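Local coordinates for sortase B (Streptococcus pyogenes, PDB 3PSQ), which is a class B sortase involved in pilus assembly, probably acting as a cysteine transpeptidase that works through an acyl-thioester intermediate, at residues F109-F121 with K130-D142. Residues are numbered along the deposited sequence; the frame is centred on the assembly and turned at random.
With ZN (zinc ion), chain K; EDO (1,2-ethanediol), chain C.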
loop_
_atom_site.group_PDB
_atom_site.type_symbol
_atom_site.label_atom_id
_atom_site.label_comp_id
_atom_site.label_asym_id
_atom_site.label_seq_id
_atom_site.Cartn_x
_atom_site.Cartn_y
_atom_site.Cartn_z
ATOM N N PHE A 109 11.432 3.886 -6.025
ATOM C CA PHE A 109 10.828 3.186 -7.148
ATOM C C PHE A 109 10.680 4.033 -8.405
ATOM O O PHE A 109 10.307 3.520 -9.457
ATOM C CB PHE A 109 9.500 2.573 -6.739
ATOM C CG PHE A 109 9.649 1.373 -5.860
ATOM C CD1 PHE A 109 9.986 0.139 -6.400
ATOM C CD2 PHE A 109 9.475 1.471 -4.497
ATOM C CE1 PHE A 109 10.135 -0.994 -5.577
ATOM C CE2 PHE A 109 9.611 0.368 -3.694
ATOM C CZ PHE A 109 9.935 -0.881 -4.232
ATOM N N ARG A 110 10.963 5.329 -8.285
ATOM C CA ARG A 110 11.017 6.234 -9.429
ATOM C C ARG A 110 12.288 5.987 -10.238
ATOM O O ARG A 110 12.348 6.335 -11.421
ATOM C CB ARG A 110 10.985 7.700 -8.976
ATOM C CG ARG A 110 9.713 8.115 -8.191
ATOM C CD ARG A 110 9.815 9.538 -7.572
ATOM N NE ARG A 110 9.704 10.509 -8.644
ATOM C CZ ARG A 110 8.564 11.091 -9.014
ATOM N NH1 ARG A 110 7.435 10.851 -8.355
ATOM N NH2 ARG A 110 8.553 11.929 -10.041
ATOM N N LYS A 111 13.310 5.425 -9.595
ATOM C CA LYS A 111 14.607 5.221 -10.236
ATOM C C LYS A 111 14.614 3.922 -11.039
ATOM O O LYS A 111 14.299 2.838 -10.504
ATOM C CB LYS A 111 15.734 5.186 -9.195
ATOM C CG LYS A 111 15.935 6.464 -8.378
ATOM C CD LYS A 111 16.754 6.098 -7.093
ATOM C CE LYS A 111 17.196 7.307 -6.228
ATOM N NZ LYS A 111 18.570 7.042 -5.594
ATOM N N LYS A 112 14.985 4.027 -12.318
ATOM C CA LYS A 112 15.016 2.853 -13.220
ATOM C C LYS A 112 15.738 1.651 -12.627
ATOM O O LYS A 112 15.162 0.577 -12.497
ATOM C CB LYS A 112 15.628 3.201 -14.591
ATOM C CG LYS A 112 15.461 2.083 -15.636
ATOM C CD LYS A 112 16.059 2.485 -16.996
ATOM C CE LYS A 112 15.878 1.358 -18.044
ATOM N NZ LYS A 112 16.740 1.525 -19.279
ATOM N N SER A 113 16.997 1.837 -12.250
ATOM C CA SER A 113 17.786 0.745 -11.699
ATOM C C SER A 113 17.142 0.145 -10.443
ATOM O O SER A 113 17.102 -1.090 -10.283
ATOM C CB SER A 113 19.218 1.212 -11.407
ATOM O OG SER A 113 19.888 0.299 -10.550
ATOM N N PHE A 114 16.639 0.998 -9.543
ATOM C CA PHE A 114 15.963 0.512 -8.329
ATOM C C PHE A 114 14.674 -0.267 -8.659
ATOM O O PHE A 114 14.419 -1.327 -8.118
ATOM C CB PHE A 114 15.662 1.672 -7.354
ATOM C CG PHE A 114 15.198 1.210 -5.986
ATOM C CD1 PHE A 114 16.105 1.066 -4.944
ATOM C CD2 PHE A 114 13.855 0.896 -5.751
ATOM C CE1 PHE A 114 15.700 0.629 -3.704
ATOM C CE2 PHE A 114 13.434 0.451 -4.495
ATOM C CZ PHE A 114 14.362 0.308 -3.479
ATOM N N PHE A 115 13.871 0.287 -9.552
ATOM C CA PHE A 115 12.650 -0.352 -10.009
ATOM C C PHE A 115 12.877 -1.690 -10.707
ATOM O O PHE A 115 12.114 -2.625 -10.514
ATOM C CB PHE A 115 11.933 0.579 -10.968
ATOM C CG PHE A 115 10.604 0.060 -11.425
ATOM C CD1 PHE A 115 9.462 0.206 -10.616
ATOM C CD2 PHE A 115 10.488 -0.592 -12.663
ATOM C CE1 PHE A 115 8.226 -0.275 -11.041
ATOM C CE2 PHE A 115 9.259 -1.087 -13.087
ATOM C CZ PHE A 115 8.113 -0.928 -12.273
ATOM N N ASN A 116 13.919 -1.786 -11.536
ATOM C CA ASN A 116 14.259 -3.083 -12.140
ATOM C C ASN A 116 14.851 -4.078 -11.134
ATOM O O ASN A 116 14.770 -5.279 -11.338
ATOM C CB ASN A 116 15.212 -2.930 -13.331
ATOM C CG ASN A 116 14.587 -2.183 -14.509
ATOM O OD1 ASN A 116 13.365 -2.014 -14.599
ATOM N ND2 ASN A 116 15.442 -1.720 -15.423
ATOM N N LYS A 117 15.445 -3.606 -10.043
ATOM C CA LYS A 117 16.075 -4.553 -9.114
ATOM C C LYS A 117 15.127 -5.160 -8.089
ATOM O O LYS A 117 15.249 -6.338 -7.714
ATOM C CB LYS A 117 17.283 -3.926 -8.410
ATOM C CG LYS A 117 18.224 -5.008 -7.813
ATOM C CD LYS A 117 19.379 -4.444 -7.004
ATOM C CE LYS A 117 20.049 -5.560 -6.153
ATOM N NZ LYS A 117 19.680 -5.520 -4.695
ATOM N N HIS A 118 14.165 -4.359 -7.641
ATOM C CA HIS A 118 13.253 -4.749 -6.557
ATOM C C HIS A 118 11.849 -4.808 -7.117
ATOM O O HIS A 118 11.291 -3.780 -7.536
ATOM C CB HIS A 118 13.371 -3.723 -5.438
ATOM C CG HIS A 118 14.768 -3.576 -4.922
ATOM N ND1 HIS A 118 15.378 -4.549 -4.157
ATOM C CD2 HIS A 118 15.677 -2.585 -5.066
ATOM C CE1 HIS A 118 16.598 -4.162 -3.834
ATOM N NE2 HIS A 118 16.799 -2.964 -4.362
ATOM N N LYS A 119 11.289 -6.013 -7.156
ATOM C CA LYS A 119 10.153 -6.311 -8.029
ATOM C C LYS A 119 8.982 -6.928 -7.287
ATOM O O LYS A 119 7.961 -7.242 -7.883
ATOM C CB LYS A 119 10.599 -7.293 -9.112
ATOM C CG LYS A 119 11.536 -6.717 -10.124
ATOM C CD LYS A 119 12.300 -7.843 -10.799
ATOM C CE LYS A 119 12.589 -7.492 -12.246
ATOM N NZ LYS A 119 12.753 -8.774 -12.993
ATOM N N GLU A 120 9.134 -7.131 -5.986
ATOM C CA GLU A 120 8.070 -7.747 -5.241
ATOM C C GLU A 120 7.951 -7.149 -3.822
ATOM O O GLU A 120 8.893 -6.573 -3.282
ATOM C CB GLU A 120 8.321 -9.251 -5.166
ATOM C CG GLU A 120 9.705 -9.559 -4.622
ATOM C CD GLU A 120 10.038 -11.027 -4.637
ATOM O OE1 GLU A 120 10.522 -11.498 -5.696
ATOM O OE2 GLU A 120 9.832 -11.687 -3.588
ATOM N N PHE A 121 6.775 -7.301 -3.220
ATOM C CA PHE A 121 6.670 -7.145 -1.794
ATOM C C PHE A 121 5.721 -8.195 -1.334
ATOM O O PHE A 121 5.051 -8.839 -2.153
ATOM C CB PHE A 121 6.254 -5.729 -1.389
ATOM C CG PHE A 121 4.872 -5.302 -1.849
ATOM C CD1 PHE A 121 3.755 -5.541 -1.051
ATOM C CD2 PHE A 121 4.715 -4.596 -3.029
ATOM C CE1 PHE A 121 2.486 -5.090 -1.452
ATOM C CE2 PHE A 121 3.484 -4.130 -3.439
ATOM C CZ PHE A 121 2.353 -4.380 -2.657
ATOM N N LYS A 130 0.107 -16.086 3.366
ATOM C CA LYS A 130 1.262 -15.346 2.856
ATOM C C LYS A 130 1.049 -14.972 1.403
ATOM O O LYS A 130 0.668 -15.807 0.587
ATOM C CB LYS A 130 2.561 -16.150 3.036
ATOM C CG LYS A 130 2.765 -16.590 4.496
ATOM C CD LYS A 130 4.198 -16.562 4.986
ATOM C CE LYS A 130 4.273 -17.268 6.348
ATOM N NZ LYS A 130 5.698 -17.581 6.714
ATOM N N LEU A 131 1.234 -13.706 1.075
ATOM C CA LEU A 131 0.938 -13.283 -0.256
ATOM C C LEU A 131 2.189 -12.664 -0.826
ATOM O O LEU A 131 2.980 -12.086 -0.110
ATOM C CB LEU A 131 -0.230 -12.289 -0.286
ATOM C CG LEU A 131 -1.417 -12.650 0.607
ATOM C CD1 LEU A 131 -2.301 -11.441 0.890
ATOM C CD2 LEU A 131 -2.220 -13.802 -0.022
ATOM N N LYS A 132 2.380 -12.827 -2.121
ATOM C CA LYS A 132 3.507 -12.256 -2.792
ATOM C C LYS A 132 2.882 -11.351 -3.806
ATOM O O LYS A 132 1.907 -11.721 -4.463
ATOM C CB LYS A 132 4.354 -13.342 -3.465
ATOM C CG LYS A 132 5.520 -12.833 -4.260
ATOM C CD LYS A 132 6.359 -14.014 -4.762
ATOM C CE LYS A 132 6.975 -13.695 -6.138
ATOM N NZ LYS A 132 7.812 -14.822 -6.668
ATOM N N ILE A 133 3.408 -10.149 -3.906
ATOM C CA ILE A 133 2.850 -9.200 -4.830
ATOM C C ILE A 133 3.924 -8.848 -5.816
ATOM O O ILE A 133 5.027 -8.531 -5.401
ATOM C CB ILE A 133 2.376 -7.917 -4.075
ATOM C CG1 ILE A 133 1.219 -8.244 -3.135
ATOM C CG2 ILE A 133 1.972 -6.856 -5.029
ATOM C CD1 ILE A 133 1.633 -8.732 -1.752
ATOM N N ASN A 134 3.610 -8.900 -7.112
ATOM C CA ASN A 134 4.562 -8.548 -8.167
ATOM C C ASN A 134 4.403 -7.059 -8.580
ATOM O O ASN A 134 3.371 -6.679 -9.139
ATOM C CB ASN A 134 4.325 -9.439 -9.418
ATOM C CG ASN A 134 4.434 -10.935 -9.121
ATOM O OD1 ASN A 134 5.479 -11.411 -8.671
ATOM N ND2 ASN A 134 3.360 -11.680 -9.377
ATOM N N ILE A 135 5.417 -6.237 -8.340
ATOM C CA ILE A 135 5.327 -4.801 -8.614
ATOM C C ILE A 135 5.359 -4.509 -10.111
ATOM O O ILE A 135 6.219 -5.036 -10.826
ATOM C CB ILE A 135 6.496 -4.020 -7.909
ATOM C CG1 ILE A 135 6.503 -4.308 -6.396
ATOM C CG2 ILE A 135 6.445 -2.515 -8.252
ATOM C CD1 ILE A 135 7.731 -3.790 -5.657
ATOM N N PHE A 136 4.457 -3.673 -10.612
ATOM C CA PHE A 136 4.528 -3.336 -12.033
ATOM C C PHE A 136 4.523 -1.846 -12.340
ATOM O O PHE A 136 4.762 -1.482 -13.469
ATOM C CB PHE A 136 3.438 -4.047 -12.855
ATOM C CG PHE A 136 2.037 -3.625 -12.518
ATOM C CD1 PHE A 136 1.451 -2.545 -13.155
ATOM C CD2 PHE A 136 1.306 -4.317 -11.569
ATOM C CE1 PHE A 136 0.151 -2.145 -12.836
ATOM C CE2 PHE A 136 -0.004 -3.937 -11.246
ATOM C CZ PHE A 136 -0.579 -2.863 -11.879
ATOM N N ALA A 137 4.265 -0.978 -11.361
ATOM C CA ALA A 137 4.261 0.466 -11.638
ATOM C C ALA A 137 4.631 1.317 -10.433
ATOM O O ALA A 137 4.291 0.990 -9.295
ATOM C CB ALA A 137 2.901 0.908 -12.180
ATOM N N CYS A 138 5.326 2.418 -10.711
ATOM C CA CYS A 138 5.493 3.512 -9.770
ATOM C C CYS A 138 4.800 4.726 -10.352
ATOM O O CYS A 138 5.144 5.171 -11.450
ATOM C CB CYS A 138 6.975 3.828 -9.616
ATOM S SG CYS A 138 7.317 5.051 -8.349
ATOM N N ILE A 139 3.843 5.280 -9.620
ATOM C CA ILE A 139 2.940 6.326 -10.148
ATOM C C ILE A 139 3.143 7.687 -9.469
ATOM O O ILE A 139 3.341 7.768 -8.245
ATOM C CB ILE A 139 1.475 5.864 -9.929
ATOM C CG1 ILE A 139 1.190 4.577 -10.721
ATOM C CG2 ILE A 139 0.454 6.979 -10.193
ATOM C CD1 ILE A 139 0.126 3.691 -10.103
ATOM N N GLN A 140 3.134 8.753 -10.259
ATOM C CA GLN A 140 3.070 10.083 -9.683
ATOM C C GLN A 140 1.723 10.691 -10.014
ATOM O O GLN A 140 1.333 10.848 -11.176
ATOM C CB GLN A 140 4.193 11.017 -10.130
ATOM C CG GLN A 140 3.979 12.477 -9.646
ATOM C CD GLN A 140 4.573 12.774 -8.258
ATOM O OE1 GLN A 140 3.895 12.677 -7.223
ATOM N NE2 GLN A 140 5.854 13.149 -8.241
ATOM N N THR A 141 0.991 11.000 -8.960
ATOM C CA THR A 141 -0.314 11.531 -9.148
ATOM C C THR A 141 -0.485 12.556 -8.044
ATOM O O THR A 141 0.496 12.974 -7.435
ATOM C CB THR A 141 -1.365 10.390 -9.136
ATOM O OG1 THR A 141 -2.623 10.944 -9.441
ATOM C CG2 THR A 141 -1.455 9.694 -7.781
ATOM N N ASP A 142 -1.708 13.005 -7.809
ATOM C CA ASP A 142 -1.923 13.925 -6.693
ATOM C C ASP A 142 -3.122 13.491 -5.848
ATOM O O ASP A 142 -3.790 12.482 -6.169
ATOM C CB ASP A 142 -2.051 15.353 -7.196
ATOM C CG ASP A 142 -3.249 15.544 -8.065
ATOM O OD1 ASP A 142 -4.283 14.893 -7.839
ATOM O OD2 ASP A 142 -3.167 16.378 -8.979
HETATM ZN ZN ZN K . 18.641 -2.699 -3.411
HETATM C C1 EDO C . 17.156 6.461 -13.708
HETATM O O1 EDO C . 15.773 6.700 -13.398
HETATM C C2 EDO C . 17.930 5.918 -12.492
HETATM O O2 EDO C . 18.183 4.512 -12.668
HETATM O O HOH W 1 18.800 -1.156 -4.880
HETATM O O HOH W 2 18.368 -1.116 -1.377
HETATM O O HOH W 3 18.711 -4.528 -1.679
#
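The F121 ring has I133 over one face and I135 at its edge. CB of I133 sits 3.8 Å from the ring centroid, 10° off the normal, a CH-pi contact. CG2 of I133 comes closest, 3.4 Å from CZ of F121. CG1 of I135 meets the rim at CD2 of F121. F121 takes chi1 64°, with CG between the backbone N and the carbonyl carbon, which folds the ring back over the I133 side chain. F115 turns its edge to the neighbouring strand, with CZ 3.6 Å from the carbonyl O of F136. F109 carries F114 on one face, and the carbonyl O of H118 lies at its edge. CD1 of I135 reaches the F109 ring at CE1, while CG2 of I135 approaches F115. I135 thus touches three phenylalanine rings.

F115 packs helix 112-117 on strand 130-142 of the sortase beta-sheet, F109 adds the preceding 3-10 segment, and F121 belongs to strand 120-125. The helix runs roughly antiparallel to strand 130-142, their axes 9.9 Å apart at closest approach. The chain then enters strand 120-125, which forms a beta hairpin with 130-142. F121 and I133 are an antiparallel hydrogen-bonded pair, bonded N to O in both directions. N of I135 also donates to O of K119 (2.8 Å). F136 and A137 form a classic beta bulge opposite I202.

Beyond the bulge, C138 packs against the 3-10 segment at F109 and R110. Its SG is anti to the backbone N (chi1 -174°) and lies 3.7 Å from CB of F109. R110 extends past C138 toward Q140, and its NH1 makes a salt bridge with E191, next to the predicted catalytic C190. NE2 of H118, the residue after the helix, binds a zinc ion at 2.1 Å, with three waters as its other modelled ligands.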